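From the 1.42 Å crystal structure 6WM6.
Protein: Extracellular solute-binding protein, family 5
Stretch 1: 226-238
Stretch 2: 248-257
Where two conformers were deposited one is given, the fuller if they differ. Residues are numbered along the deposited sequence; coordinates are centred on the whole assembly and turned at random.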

# COMPACT_ATOMS: atom_id res chain seq x y z
N SER A 226 -8.02 -9.21 -24.54
CA SER A 226 -6.91 -8.71 -25.31
C SER A 226 -6.10 -7.71 -24.50
O SER A 226 -6.59 -7.13 -23.52
CB SER A 226 -7.37 -8.03 -26.61
OG SER A 226 -8.13 -6.87 -26.32
N PHE A 227 -4.86 -7.52 -24.91
CA PHE A 227 -3.97 -6.53 -24.34
C PHE A 227 -3.24 -5.81 -25.45
O PHE A 227 -2.54 -6.45 -26.26
CB PHE A 227 -2.95 -7.17 -23.40
CG PHE A 227 -1.95 -6.21 -22.83
CD1 PHE A 227 -2.37 -5.07 -22.16
CD2 PHE A 227 -0.59 -6.44 -22.96
CE1 PHE A 227 -1.46 -4.18 -21.63
CE2 PHE A 227 0.33 -5.57 -22.42
CZ PHE A 227 -0.10 -4.44 -21.75
N ASP A 228 -3.40 -4.49 -25.52
CA ASP A 228 -2.68 -3.64 -26.45
C ASP A 228 -1.61 -2.92 -25.65
O ASP A 228 -1.93 -1.99 -24.89
CB ASP A 228 -3.64 -2.64 -27.11
CG ASP A 228 -2.97 -1.82 -28.20
OD1 ASP A 228 -1.81 -2.12 -28.55
OD2 ASP A 228 -3.61 -0.87 -28.70
N PRO A 229 -0.34 -3.33 -25.75
CA PRO A 229 0.69 -2.78 -24.86
C PRO A 229 0.74 -1.26 -24.85
O PRO A 229 0.72 -0.61 -25.90
CB PRO A 229 1.99 -3.39 -25.42
CG PRO A 229 1.55 -4.66 -26.04
CD PRO A 229 0.19 -4.40 -26.61
N GLY A 230 0.82 -0.70 -23.65
CA GLY A 230 0.85 0.73 -23.47
C GLY A 230 -0.46 1.43 -23.70
O GLY A 230 -0.50 2.66 -23.60
N GLN A 231 -1.54 0.69 -24.00
CA GLN A 231 -2.79 1.32 -24.37
C GLN A 231 -3.99 0.81 -23.59
O GLN A 231 -4.70 1.62 -22.99
CB GLN A 231 -3.07 1.12 -25.87
CG GLN A 231 -2.01 1.69 -26.79
CD GLN A 231 -1.91 3.20 -26.70
OE1 GLN A 231 -2.92 3.90 -26.61
NE2 GLN A 231 -0.69 3.71 -26.71
N LEU A 232 -4.26 -0.50 -23.60
CA LEU A 232 -5.58 -0.96 -23.17
C LEU A 232 -5.58 -2.44 -22.81
O LEU A 232 -5.16 -3.28 -23.63
CB LEU A 232 -6.58 -0.72 -24.31
CG LEU A 232 -8.05 -0.99 -24.02
CD1 LEU A 232 -8.59 0.04 -23.04
CD2 LEU A 232 -8.86 -0.99 -25.30
N VAL A 233 -6.09 -2.76 -21.63
CA VAL A 233 -6.44 -4.13 -21.24
C VAL A 233 -7.94 -4.26 -21.38
O VAL A 233 -8.69 -3.45 -20.81
CB VAL A 233 -6.03 -4.41 -19.78
CG1 VAL A 233 -6.17 -5.90 -19.49
CG2 VAL A 233 -4.63 -3.92 -19.48
N THR A 234 -8.40 -5.25 -22.13
CA THR A 234 -9.82 -5.52 -22.30
C THR A 234 -10.16 -6.84 -21.64
O THR A 234 -9.62 -7.89 -22.02
CB THR A 234 -10.21 -5.54 -23.77
OG1 THR A 234 -9.93 -4.25 -24.33
CG2 THR A 234 -11.69 -5.81 -23.92
N LEU A 235 -11.08 -6.81 -20.67
CA LEU A 235 -11.59 -8.00 -20.01
C LEU A 235 -13.05 -8.24 -20.36
O LEU A 235 -13.81 -7.29 -20.64
CB LEU A 235 -11.47 -7.90 -18.49
CG LEU A 235 -10.07 -7.76 -17.92
CD1 LEU A 235 -9.53 -6.38 -18.01
CD2 LEU A 235 -10.06 -8.21 -16.45
N VAL A 236 -13.45 -9.50 -20.35
CA VAL A 236 -14.82 -9.93 -20.61
C VAL A 236 -15.22 -10.88 -19.49
O VAL A 236 -14.36 -11.39 -18.76
CB VAL A 236 -14.95 -10.63 -21.99
CG1 VAL A 236 -14.66 -9.62 -23.10
CG2 VAL A 236 -14.01 -11.84 -22.06
N PRO A 237 -16.51 -11.15 -19.34
CA PRO A 237 -16.93 -12.11 -18.29
C PRO A 237 -16.24 -13.45 -18.44
O PRO A 237 -16.03 -13.95 -19.55
CB PRO A 237 -18.43 -12.25 -18.50
CG PRO A 237 -18.83 -10.95 -19.14
CD PRO A 237 -17.68 -10.56 -20.03
N ASN A 238 -15.90 -14.03 -17.31
CA ASN A 238 -15.50 -15.43 -17.23
C ASN A 238 -16.78 -16.27 -17.20
O ASN A 238 -17.52 -16.22 -16.21
CB ASN A 238 -14.67 -15.61 -15.96
CG ASN A 238 -14.37 -17.06 -15.64
OD1 ASN A 238 -14.70 -17.98 -16.43
ND2 ASN A 238 -13.74 -17.28 -14.51
N TYR A 248 -21.61 -8.16 -14.22
CA TYR A 248 -22.69 -7.43 -14.88
C TYR A 248 -22.31 -6.79 -16.20
O TYR A 248 -23.21 -6.45 -16.97
CB TYR A 248 -23.22 -6.32 -13.95
CG TYR A 248 -23.90 -6.84 -12.72
CD1 TYR A 248 -23.19 -7.14 -11.57
CD2 TYR A 248 -25.27 -7.02 -12.69
CE1 TYR A 248 -23.82 -7.61 -10.44
CE2 TYR A 248 -25.91 -7.49 -11.55
CZ TYR A 248 -25.17 -7.77 -10.43
OH TYR A 248 -25.79 -8.24 -9.28
N LEU A 249 -21.03 -6.60 -16.49
CA LEU A 249 -20.61 -5.87 -17.69
C LEU A 249 -20.23 -6.82 -18.81
O LEU A 249 -19.74 -7.93 -18.59
CB LEU A 249 -19.39 -5.00 -17.37
CG LEU A 249 -19.61 -3.93 -16.31
CD1 LEU A 249 -18.29 -3.39 -15.83
CD2 LEU A 249 -20.48 -2.81 -16.86
N ASP A 250 -20.46 -6.36 -20.04
CA ASP A 250 -19.97 -7.09 -21.20
C ASP A 250 -18.47 -6.94 -21.36
O ASP A 250 -17.80 -7.87 -21.80
CB ASP A 250 -20.67 -6.59 -22.47
CG ASP A 250 -22.14 -6.92 -22.50
OD1 ASP A 250 -22.50 -8.06 -22.16
OD2 ASP A 250 -22.94 -6.03 -22.85
N LYS A 251 -17.92 -5.77 -21.02
CA LYS A 251 -16.49 -5.56 -21.02
C LYS A 251 -16.10 -4.64 -19.88
O LYS A 251 -16.82 -3.68 -19.55
CB LYS A 251 -15.97 -4.97 -22.34
CG LYS A 251 -16.31 -5.82 -23.56
CD LYS A 251 -15.37 -5.56 -24.72
CE LYS A 251 -15.80 -6.36 -25.95
NZ LYS A 251 -14.80 -6.27 -27.05
N LEU A 252 -14.96 -4.95 -19.27
CA LEU A 252 -14.29 -4.11 -18.28
C LEU A 252 -12.91 -3.81 -18.85
O LEU A 252 -12.16 -4.75 -19.18
CB LEU A 252 -14.17 -4.86 -16.95
CG LEU A 252 -13.32 -4.17 -15.89
CD1 LEU A 252 -13.89 -2.80 -15.53
CD2 LEU A 252 -13.23 -5.07 -14.66
N LYS A 253 -12.60 -2.54 -19.02
CA LYS A 253 -11.38 -2.12 -19.68
C LYS A 253 -10.54 -1.28 -18.74
O LYS A 253 -11.07 -0.48 -17.95
CB LYS A 253 -11.71 -1.30 -20.94
CG LYS A 253 -12.32 -2.15 -22.05
CD LYS A 253 -12.86 -1.31 -23.19
CE LYS A 253 -13.30 -2.23 -24.32
NZ LYS A 253 -13.94 -1.45 -25.42
N PHE A 254 -9.22 -1.45 -18.83
CA PHE A 254 -8.26 -0.59 -18.13
C PHE A 254 -7.45 0.13 -19.19
O PHE A 254 -6.73 -0.51 -19.97
CB PHE A 254 -7.39 -1.42 -17.20
CG PHE A 254 -8.16 -2.05 -16.08
CD1 PHE A 254 -8.52 -1.30 -14.96
CD2 PHE A 254 -8.55 -3.37 -16.15
CE1 PHE A 254 -9.23 -1.86 -13.93
CE2 PHE A 254 -9.26 -3.96 -15.09
CZ PHE A 254 -9.60 -3.21 -14.00
N ARG A 255 -7.61 1.45 -19.25
CA ARG A 255 -6.94 2.28 -20.24
C ARG A 255 -5.70 2.89 -19.61
O ARG A 255 -5.78 3.53 -18.56
CB ARG A 255 -7.89 3.39 -20.69
CG ARG A 255 -7.28 4.39 -21.66
CD ARG A 255 -7.24 3.88 -23.08
NE ARG A 255 -6.90 4.97 -24.00
CZ ARG A 255 -5.71 5.15 -24.57
NH1 ARG A 255 -4.72 4.30 -24.33
NH2 ARG A 255 -5.52 6.18 -25.38
N ILE A 256 -4.56 2.70 -20.27
CA ILE A 256 -3.28 3.17 -19.74
C ILE A 256 -3.11 4.64 -20.11
O ILE A 256 -3.06 4.99 -21.29
CB ILE A 256 -2.14 2.30 -20.28
CG1 ILE A 256 -2.30 0.87 -19.72
CG2 ILE A 256 -0.79 2.88 -19.90
CD1 ILE A 256 -1.76 -0.21 -20.61
N ILE A 257 -3.02 5.49 -19.09
CA ILE A 257 -2.77 6.93 -19.22
C ILE A 257 -1.64 7.25 -18.23
O ILE A 257 -1.89 7.48 -17.04
CB ILE A 257 -4.01 7.78 -18.93
CG1 ILE A 257 -5.17 7.36 -19.83
CG2 ILE A 257 -3.71 9.27 -19.09
CD1 ILE A 257 -6.47 8.09 -19.55

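The apolar centre of this contact lies on the sheet face that carries Val-233, Leu-235, Leu-252 and Phe-254. Each residue sits beside its register partner, with Val-233 CB 4.2 Å from Phe-254 CB and Leu-235 CB 4.3 Å from Leu-252 CB. A diagonal contact ties the two pairs together: Leu-235 CD1 reaches Phe-254 CD2 at 3.7 Å, meeting the ring at its edge, near the ring plane. All four residues are buried, and these contacts join them into one apolar patch.

The backbone bonds match this register. Strands 232-237 and 251-256 run antiparallel, their directions 160° apart, and the two apolar pairs are also the hydrogen-bonded pairs. Val-233 N donates to Phe-254 O at 2.9 Å and Phe-254 N returns the bond to Val-233 O at 2.9 Å; two residues along, Leu-235 N to Leu-252 O (2.8 Å) and Leu-252 N to Leu-235 O (2.9 Å) repeat the ring.

The other face follows a different rule. Leu-232, Thr-234, Lys-253 and Arg-255 occupy the non-hydrogen-bonded pairs, and aliphatic portions of the long polar chains do the packing: Leu-232 CD1 lies 4.1 Å from Arg-255 CD, and Thr-234 OG1 lies 3.9 Å from Lys-253 CG. Lys-253 NZ is left to bond elsewhere in the structure.

Toward the turn, Ile-256 points at stretch 1, and its CD1 meets the edge of the Phe-227 ring, 4.1 Å from CE1. Gly-230, at a positive phi that favours glycine, brings its O to 3.7 Å from Ile-256 CG2. The polar edge closes on Gln-231, whose O accepts from Ile-256 N at 2.9 Å and from Arg-255 NH1 at 3.0 Å. The same NH1 also donates to Gln-231 OE1 at 2.9 Å, so the backbone and side chain of Gln-231 both accept from NH1 in this conformer, while NE and NH2 bond elsewhere in the structure.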